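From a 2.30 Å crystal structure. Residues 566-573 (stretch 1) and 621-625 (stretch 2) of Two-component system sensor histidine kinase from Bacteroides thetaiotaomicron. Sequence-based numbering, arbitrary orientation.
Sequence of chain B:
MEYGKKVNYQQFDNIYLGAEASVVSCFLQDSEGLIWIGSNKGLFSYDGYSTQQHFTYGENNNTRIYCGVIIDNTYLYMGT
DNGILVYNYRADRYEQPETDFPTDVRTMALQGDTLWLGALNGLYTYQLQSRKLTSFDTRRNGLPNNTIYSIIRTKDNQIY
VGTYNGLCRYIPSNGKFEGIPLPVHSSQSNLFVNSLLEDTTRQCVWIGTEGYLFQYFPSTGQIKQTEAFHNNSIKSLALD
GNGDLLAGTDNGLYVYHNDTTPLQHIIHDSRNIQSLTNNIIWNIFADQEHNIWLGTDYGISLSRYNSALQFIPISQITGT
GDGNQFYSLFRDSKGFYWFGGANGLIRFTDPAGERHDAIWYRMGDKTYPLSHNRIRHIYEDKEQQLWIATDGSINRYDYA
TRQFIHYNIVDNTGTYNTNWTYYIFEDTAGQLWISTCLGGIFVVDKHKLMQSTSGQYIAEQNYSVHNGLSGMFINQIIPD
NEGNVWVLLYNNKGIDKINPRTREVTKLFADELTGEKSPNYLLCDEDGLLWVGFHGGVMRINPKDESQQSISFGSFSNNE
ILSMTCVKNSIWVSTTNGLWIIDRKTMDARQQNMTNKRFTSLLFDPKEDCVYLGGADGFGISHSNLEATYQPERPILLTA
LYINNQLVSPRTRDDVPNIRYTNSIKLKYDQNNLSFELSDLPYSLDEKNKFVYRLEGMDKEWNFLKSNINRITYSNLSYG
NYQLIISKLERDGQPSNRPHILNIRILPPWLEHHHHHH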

# COMPACT_ATOMS: atom_id res chain seq x y z
N CYS B 566 26.08 -16.63 -13.97
CA CYS B 566 27.55 -16.58 -13.72
C CYS B 566 27.84 -15.49 -12.72
O CYS B 566 27.37 -14.37 -12.87
N VAL B 567 28.62 -15.83 -11.71
CA VAL B 567 29.09 -14.90 -10.70
C VAL B 567 30.62 -15.07 -10.61
O VAL B 567 31.09 -15.93 -9.89
N LYS B 568 31.37 -14.32 -11.41
CA LYS B 568 32.85 -14.43 -11.44
C LYS B 568 33.31 -15.86 -11.78
O LYS B 568 33.08 -16.34 -12.89
N ASN B 569 33.89 -16.55 -10.81
CA ASN B 569 34.46 -17.88 -11.03
C ASN B 569 33.52 -19.01 -10.70
O ASN B 569 33.89 -20.19 -10.77
N SER B 570 32.30 -18.63 -10.37
CA SER B 570 31.28 -19.59 -10.03
C SER B 570 30.06 -19.49 -10.94
O SER B 570 29.85 -18.48 -11.63
N ILE B 571 29.25 -20.53 -10.91
CA ILE B 571 27.88 -20.37 -11.32
C ILE B 571 26.84 -20.54 -10.18
O ILE B 571 26.90 -21.51 -9.41
N TRP B 572 25.89 -19.60 -10.08
CA TRP B 572 24.84 -19.70 -9.05
C TRP B 572 23.61 -20.33 -9.64
O TRP B 572 23.18 -19.94 -10.69
N VAL B 573 23.03 -21.28 -8.92
CA VAL B 573 21.92 -22.09 -9.42
C VAL B 573 20.83 -22.12 -8.37
O VAL B 573 20.99 -22.68 -7.28
N ILE B 621 19.38 -9.31 -1.89
CA ILE B 621 20.65 -8.79 -2.35
C ILE B 621 21.68 -9.46 -1.49
O ILE B 621 21.48 -9.60 -0.28
N SER B 622 22.77 -9.86 -2.11
CA SER B 622 23.82 -10.57 -1.43
C SER B 622 25.14 -10.18 -2.09
O SER B 622 25.18 -9.95 -3.29
N HIS B 623 26.20 -10.07 -1.29
CA HIS B 623 27.55 -10.05 -1.84
C HIS B 623 27.86 -11.36 -2.55
O HIS B 623 27.31 -12.40 -2.22
N SER B 624 28.80 -11.31 -3.49
CA SER B 624 29.27 -12.48 -4.22
C SER B 624 29.96 -13.54 -3.39
O SER B 624 29.83 -14.75 -3.65
N ASN B 625 30.68 -13.09 -2.38
CA ASN B 625 31.54 -13.99 -1.59
C ASN B 625 31.01 -14.33 -0.21
O ASN B 625 31.81 -14.55 0.72

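How does the strand of stretch 2 first meet the other stretch? I621 does not take part: its side chain, with chi1 m and chi2 t, stays out of reach. The contact begins at S622, whose CA-to-CB bond points toward stretch 1 and whose chi1 is t. Its hydroxyl lies near the indole of W572, with S622 OG 4.1 Å from W572 CH2, at the edge of the ring and near its plane. That distance is a loose packing contact, and the hydroxyl finds its polar partner within its own stretch: S622 OG donates a hydrogen bond to H623 O at 3.0 Å.

What does H623 contribute if its CA-to-CB bond points away? That bond is directed away from stretch 1, and with chi1 m its side chain stays clear of stretch 1, H623 CB lying 7.0 Å from W572 CH2 and the imidazole farther still. The backbone makes the contact instead, as H623 O sits 3.8 Å from W572 CH2, again at the ring edge. The same carbonyl therefore accepts the S622 hydroxyl and packs against the indole.

Why does S624 carry the largest share of the contact on stretch 2? It is the residue that meets all three contributing side chains of stretch 1, although its own CA-to-CB bond points sideways. With chi1 m, S624 OG lies 3.8 Å from V567 CG1; the CA-to-CB bond of V567 points toward stretch 2, its chi1 is t, and its methyl group offers a nonpolar surface. The hydroxyl is hydrogen-bonded elsewhere in the structure. K568, exposed in the turn that runs from V567 to S570, also has its CA-to-CB bond pointing toward stretch 2. Its chi angles of m, t, t and p carry the chain across until K568 NZ is 3.8 Å from S624 CB, a contact with carbon rather than a salt bridge.

Where does the indole of W572 find a polar link? The CA-to-CB bond of W572 points toward stretch 2, with chi1 m and chi2 at 30°, and W572 CZ2 approaches S624 O to 3.4 Å at the ring edge. No direct hydrogen bond joins the stretches, but a water does so indirectly: W572 NE1 donates to it at 2.7 Å, and it donates in turn to S624 O at 2.9 Å. The bridge satisfies the buried indole nitrogen while tying it to the backbone of stretch 2. Beyond this point the contact ends, since N625, with chi1 p, has its CA-to-CB bond pointing away, and N625 CB stays 6.6 Å from K568 NZ.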

# COMPACT_ATOMS: atom_id res chain seq x y z
CB CYS B 566 28.38 -16.25 -14.96
SG CYS B 566 28.21 -17.47 -16.22
CB VAL B 567 28.40 -15.18 -9.35
CG1 VAL B 567 28.96 -14.32 -8.27
CG2 VAL B 567 26.84 -14.93 -9.45
CB LYS B 568 33.46 -14.04 -10.08
CG LYS B 568 33.37 -12.58 -9.66
CD LYS B 568 33.80 -12.52 -8.19
CE LYS B 568 34.24 -11.14 -7.76
NZ LYS B 568 33.05 -10.40 -7.29
CB ASN B 569 35.77 -18.05 -10.26
CG ASN B 569 36.88 -17.24 -10.87
OD1 ASN B 569 37.08 -17.26 -12.10
ND2 ASN B 569 37.62 -16.51 -10.04
CB SER B 570 30.86 -19.37 -8.58
OG SER B 570 32.00 -19.52 -7.72
CB ILE B 571 27.53 -21.20 -12.58
CG1 ILE B 571 26.02 -21.25 -12.72
CG2 ILE B 571 28.03 -22.60 -12.46
CD1 ILE B 571 25.54 -21.70 -14.07
CB TRP B 572 24.45 -18.32 -8.46
CG TRP B 572 25.53 -17.73 -7.55
CD1 TRP B 572 26.90 -17.93 -7.65
CD2 TRP B 572 25.33 -16.84 -6.44
NE1 TRP B 572 27.55 -17.22 -6.64
CE2 TRP B 572 26.61 -16.54 -5.91
CE3 TRP B 572 24.21 -16.23 -5.88
CZ2 TRP B 572 26.79 -15.70 -4.80
CZ3 TRP B 572 24.39 -15.38 -4.75
CH2 TRP B 572 25.67 -15.12 -4.25
CB VAL B 573 22.39 -23.53 -9.75
CG1 VAL B 573 21.26 -24.32 -10.49
CG2 VAL B 573 23.58 -23.50 -10.64
CB ILE B 621 20.80 -7.29 -2.12
CG1 ILE B 621 19.63 -6.52 -2.72
CG2 ILE B 621 22.10 -6.79 -2.71
CD1 ILE B 621 19.68 -5.00 -2.36
CB SER B 622 23.56 -12.07 -1.56
OG SER B 622 24.58 -12.85 -0.97
CB HIS B 623 28.60 -9.87 -0.75
CG HIS B 623 28.53 -8.58 -0.01
ND1 HIS B 623 28.46 -8.52 1.37
CD2 HIS B 623 28.55 -7.30 -0.45
CE1 HIS B 623 28.44 -7.25 1.75
NE2 HIS B 623 28.48 -6.49 0.66
CB SER B 624 30.24 -12.01 -5.27
OG SER B 624 29.48 -11.24 -6.16
CB ASN B 625 32.94 -13.38 -1.45
CG ASN B 625 32.94 -12.07 -0.69
OD1 ASN B 625 31.87 -11.51 -0.40
ND2 ASN B 625 34.15 -11.56 -0.37
O HOH W 1 30.09 -16.72 -5.77